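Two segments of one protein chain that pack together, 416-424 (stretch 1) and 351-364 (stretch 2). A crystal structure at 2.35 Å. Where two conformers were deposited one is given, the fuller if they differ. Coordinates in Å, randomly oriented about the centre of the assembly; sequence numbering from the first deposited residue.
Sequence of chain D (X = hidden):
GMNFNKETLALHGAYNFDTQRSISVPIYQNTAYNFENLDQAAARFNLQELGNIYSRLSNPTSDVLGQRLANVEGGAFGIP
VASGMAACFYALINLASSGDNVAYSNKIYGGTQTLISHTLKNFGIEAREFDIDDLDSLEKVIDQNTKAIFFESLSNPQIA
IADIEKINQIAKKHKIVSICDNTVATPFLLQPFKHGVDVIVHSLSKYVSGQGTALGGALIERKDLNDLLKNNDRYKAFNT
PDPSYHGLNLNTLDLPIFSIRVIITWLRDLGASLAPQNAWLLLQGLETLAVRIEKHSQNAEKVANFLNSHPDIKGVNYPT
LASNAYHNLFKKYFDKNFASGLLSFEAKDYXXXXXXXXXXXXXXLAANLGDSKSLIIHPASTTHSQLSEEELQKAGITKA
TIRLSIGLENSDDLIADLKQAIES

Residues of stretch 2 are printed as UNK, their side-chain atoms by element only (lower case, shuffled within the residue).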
# COMPACT_ATOMS: atom_id res chain seq x y z
N ALA D 416 -28.93 3.96 -21.31
CA ALA D 416 -30.12 4.35 -20.57
C ALA D 416 -29.87 5.55 -19.64
O ALA D 416 -30.74 6.41 -19.49
CB ALA D 416 -30.65 3.18 -19.75
N ASP D 417 -28.72 5.59 -18.99
CA ASP D 417 -28.40 6.69 -18.08
C ASP D 417 -28.28 7.98 -18.91
O ASP D 417 -28.78 9.03 -18.52
CB ASP D 417 -27.11 6.39 -17.31
CG ASP D 417 -26.76 7.46 -16.30
OD1 ASP D 417 -27.67 7.94 -15.57
OD2 ASP D 417 -25.57 7.83 -16.18
N LEU D 418 -27.58 7.92 -20.04
CA LEU D 418 -27.43 9.11 -20.90
C LEU D 418 -28.74 9.52 -21.51
O LEU D 418 -29.04 10.69 -21.65
CB LEU D 418 -26.49 8.87 -22.03
CG LEU D 418 -25.04 8.77 -21.73
CD1 LEU D 418 -24.30 8.36 -22.97
CD2 LEU D 418 -24.54 10.13 -21.24
N LYS D 419 -29.55 8.53 -21.83
CA LYS D 419 -30.82 8.82 -22.42
C LYS D 419 -31.67 9.67 -21.48
O LYS D 419 -32.22 10.69 -21.89
CB LYS D 419 -31.58 7.53 -22.75
CG LYS D 419 -32.86 7.74 -23.54
CD LYS D 419 -33.55 6.42 -23.82
CE LYS D 419 -34.64 6.53 -24.88
NZ LYS D 419 -35.76 7.44 -24.57
N GLN D 420 -31.83 9.22 -20.25
CA GLN D 420 -32.68 9.96 -19.31
C GLN D 420 -32.11 11.34 -19.03
O GLN D 420 -32.87 12.30 -18.86
CB GLN D 420 -33.02 9.12 -18.05
CG GLN D 420 -31.86 8.74 -17.12
CD GLN D 420 -31.36 9.90 -16.26
OE1 GLN D 420 -32.14 10.74 -15.82
NE2 GLN D 420 -30.07 9.89 -15.95
N ALA D 421 -30.79 11.47 -19.01
CA ALA D 421 -30.18 12.78 -18.73
C ALA D 421 -30.41 13.74 -19.89
O ALA D 421 -30.82 14.89 -19.70
CB ALA D 421 -28.72 12.61 -18.45
N ILE D 422 -30.19 13.25 -21.08
CA ILE D 422 -30.40 14.04 -22.29
C ILE D 422 -31.84 14.48 -22.52
O ILE D 422 -32.09 15.60 -22.93
CB ILE D 422 -30.01 13.18 -23.49
CG1 ILE D 422 -28.50 12.97 -23.52
CG2 ILE D 422 -30.49 13.79 -24.78
CD1 ILE D 422 -28.09 11.93 -24.55
N GLU D 423 -32.77 13.58 -22.28
CA GLU D 423 -34.20 13.84 -22.48
C GLU D 423 -34.83 14.69 -21.41
O GLU D 423 -36.02 14.95 -21.48
CB GLU D 423 -34.95 12.52 -22.72
CG GLU D 423 -34.45 11.83 -23.99
CD GLU D 423 -35.03 10.47 -24.22
OE1 GLU D 423 -35.84 9.97 -23.39
OE2 GLU D 423 -34.62 9.83 -25.22
N SER D 424 -34.08 15.00 -20.35
CA SER D 424 -34.57 15.91 -19.29
C SER D 424 -33.71 17.15 -19.39
O SER D 424 -33.78 17.75 -20.47
CB SER D 424 -34.69 15.37 -17.85
OG SER D 424 -35.82 14.53 -17.64
OXT SER D 424 -32.95 17.54 -18.48
N UNK D 351 -27.28 25.44 -21.40
CA UNK D 351 -28.22 24.98 -20.37
C UNK D 351 -28.52 23.49 -20.43
O UNK D 351 -28.74 22.85 -19.40
o UNK D 351 -29.41 26.55 -17.63
o UNK D 351 -28.48 28.48 -18.05
c UNK D 351 -29.36 27.26 -19.94
c UNK D 351 -29.04 27.43 -18.44
c UNK D 351 -29.52 25.80 -20.38
N UNK D 352 -28.52 22.93 -21.64
CA UNK D 352 -28.79 21.51 -21.83
C UNK D 352 -27.58 20.70 -21.39
O UNK D 352 -27.73 19.71 -20.68
c UNK D 352 -29.62 19.82 -23.55
n UNK D 352 -29.08 19.06 -24.57
c UNK D 352 -29.22 21.24 -23.28
c UNK D 352 -30.46 18.98 -22.88
c UNK D 352 -29.63 17.86 -24.58
n UNK D 352 -30.46 17.78 -23.55
N UNK D 353 -26.39 21.16 -21.73
CA UNK D 353 -25.14 20.49 -21.34
C UNK D 353 -24.99 20.39 -19.82
O UNK D 353 -24.48 19.41 -19.27
c UNK D 353 -23.96 21.24 -21.90
N UNK D 354 -25.48 21.42 -19.14
CA UNK D 354 -25.42 21.50 -17.71
C UNK D 354 -26.48 20.55 -17.11
O UNK D 354 -26.20 19.86 -16.11
n UNK D 354 -25.71 25.19 -14.43
c UNK D 354 -25.68 22.96 -17.35
c UNK D 354 -26.73 24.78 -13.64
n UNK D 354 -26.73 25.01 -12.32
c UNK D 354 -25.63 24.98 -15.88
n UNK D 354 -27.76 24.10 -14.16
c UNK D 354 -25.20 23.50 -16.04
N UNK D 355 -27.69 20.49 -17.66
CA UNK D 355 -28.70 19.57 -17.09
C UNK D 355 -28.22 18.14 -17.18
O UNK D 355 -28.46 17.35 -16.27
n UNK D 355 -32.09 22.77 -19.98
c UNK D 355 -32.36 21.51 -20.28
n UNK D 355 -32.44 20.57 -19.33
c UNK D 355 -32.32 20.83 -17.89
c UNK D 355 -30.87 20.91 -17.40
n UNK D 355 -32.48 21.17 -21.56
c UNK D 355 -30.09 19.65 -17.74
N UNK D 356 -27.59 17.81 -18.29
CA UNK D 356 -27.06 16.49 -18.52
C UNK D 356 -26.05 16.16 -17.44
O UNK D 356 -26.16 15.11 -16.80
c UNK D 356 -27.50 16.46 -21.00
c UNK D 356 -25.75 15.01 -20.06
c UNK D 356 -26.42 16.37 -19.91
c UNK D 356 -26.96 16.51 -22.40
N UNK D 357 -25.06 17.01 -17.25
CA UNK D 357 -24.04 16.78 -16.21
C UNK D 357 -24.64 16.63 -14.81
O UNK D 357 -24.16 15.84 -14.01
s UNK D 357 -22.02 18.03 -17.58
c UNK D 357 -23.04 17.89 -16.14
N UNK D 358 -25.73 17.35 -14.54
CA UNK D 358 -26.38 17.27 -13.25
C UNK D 358 -27.38 16.09 -13.08
O UNK D 358 -27.81 15.79 -11.96
c UNK D 358 -26.06 19.83 -12.81
o UNK D 358 -24.82 19.65 -12.75
c UNK D 358 -27.08 18.63 -12.95
o UNK D 358 -26.51 20.99 -12.72
N UNK D 359 -27.71 15.41 -14.19
CA UNK D 359 -28.67 14.29 -14.17
C UNK D 359 -28.16 12.87 -14.24
O UNK D 359 -28.93 11.94 -13.96
n UNK D 359 -33.40 13.52 -13.63
c UNK D 359 -29.36 14.13 -15.52
c UNK D 359 -30.76 13.61 -15.36
c UNK D 359 -31.76 14.72 -15.09
c UNK D 359 -33.20 14.16 -14.96
N UNK D 360 -26.99 12.68 -14.83
CA UNK D 360 -26.45 11.34 -14.96
C UNK D 360 -26.25 10.69 -13.62
O UNK D 360 -25.88 11.34 -12.68
o UNK D 360 -24.19 12.13 -15.13
c UNK D 360 -25.14 11.25 -15.73
c UNK D 360 -25.33 11.61 -17.19
N UNK D 361 -26.54 9.39 -13.56
CA UNK D 361 -26.38 8.57 -12.34
C UNK D 361 -25.18 7.57 -12.41
O UNK D 361 -24.65 7.20 -11.38
c UNK D 361 -28.71 9.73 -10.71
c UNK D 361 -27.66 7.81 -12.00
n UNK D 361 -29.21 10.95 -10.92
o UNK D 361 -28.19 9.40 -9.63
c UNK D 361 -28.87 8.72 -11.84
N UNK D 362 -24.80 7.12 -13.60
CA UNK D 362 -23.67 6.19 -13.79
C UNK D 362 -22.45 6.97 -14.25
O UNK D 362 -21.34 6.67 -13.83
c UNK D 362 -25.04 4.08 -14.30
c UNK D 362 -24.64 3.44 -12.97
c UNK D 362 -25.23 3.03 -15.38
c UNK D 362 -23.97 5.06 -14.76
N UNK D 363 -22.64 7.91 -15.16
CA UNK D 363 -21.55 8.75 -15.59
C UNK D 363 -21.36 9.67 -14.39
O UNK D 363 -22.27 10.37 -13.97
c UNK D 363 -20.65 7.91 -20.03
c UNK D 363 -20.70 8.68 -18.90
c UNK D 363 -22.85 7.13 -19.64
c UNK D 363 -22.89 7.87 -18.47
c UNK D 363 -21.73 7.12 -20.39
c UNK D 363 -21.82 8.65 -18.08
c UNK D 363 -21.86 9.50 -16.85
N UNK D 364 -20.17 9.60 -13.80
CA UNK D 364 -19.85 10.40 -12.65
C UNK D 364 -19.23 11.72 -13.06
O UNK D 364 -18.24 11.76 -13.79
c UNK D 364 -20.61 8.37 -10.48
c UNK D 364 -18.88 9.64 -11.76
c UNK D 364 -19.34 8.27 -11.29
c UNK D 364 -18.27 7.58 -10.49

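Position 351 has three side-chain carbons, the third carrying two oxygens, and makes no contact with stretch 1; the unbranched chain ending in a carboxylate is Glu351. Position 352 has one carbon leading to a five-membered ring of three carbons and two nitrogens. One ring nitrogen lies 2.8 Å from O of Ile422, near the ring plane. The ring identifies His352, and its NE2 donates to Ile422 O at 174°, almost straight. Position 353 has a single carbon and no contact: Ala353.

Positions 354 and 355 each have three carbons, a nitrogen, and a carbon bearing two more nitrogens, a guanidinium in both cases. The first, Arg354, makes no contact with stretch 1. The second has its chain nitrogen 3.2 Å from OXT of Ser424 and is Arg355; NE forms a salt bridge with the C-terminal carboxylate, although its hydrogen bonds to OXT and O are both weak.

Position 356 has four carbons forked at the first, one arm two carbons long; the end of that arm lies 4.0 Å from Ile422 CG1, and the one-carbon arm 4.1 Å from Ala421 CB. It is Ile356. Position 357, one carbon and a sulfur, points away: Cys357. Position 358, two carbons with two oxygens on the second, is Asp358, also without contact.

Position 359 has four carbons in a row ending in nitrogen. Its CB packs 3.4 Å from Ala421 CB and its fourth carbon 3.5 Å from Ser424 CB, while its backbone O accepts from Gln420 NE2 at 3.1 Å and 177°: Lys359. Position 360 has one carbon bearing an oxygen and a carbon, the latter 3.8 Å from Ala421 CB: Thr360. Position 361 has three carbons, the third carrying oxygen and nitrogen; its backbone N donates to Asp417 OD1 at 2.7 Å. It is Gln361.

Position 362, four carbons forked at the second, with N 2.8 Å from Asp417 OD2, is Leu362. Position 363 has one carbon and a six-carbon ring; Leu418 CD2 sits over a ring face, 4.1 Å from the centroid and 21° off the normal. It is Phe363. Position 364, again four carbons forked at the second, is Leu364, outside contact range.

The contact combines two helices, whose axes approach to 8.5 Å at 134°, with the loop following the second. Ala421 CA approaches Ile356 CA to 4.9 Å. Asp417 anchors the loop by accepting three backbone N-H groups, including Phe363 N to OD2 at 3.1 Å. His352 and Arg355 hold the chain's C-terminal end.

Stretch 2 (351-364) EHARRICDKTQLFL
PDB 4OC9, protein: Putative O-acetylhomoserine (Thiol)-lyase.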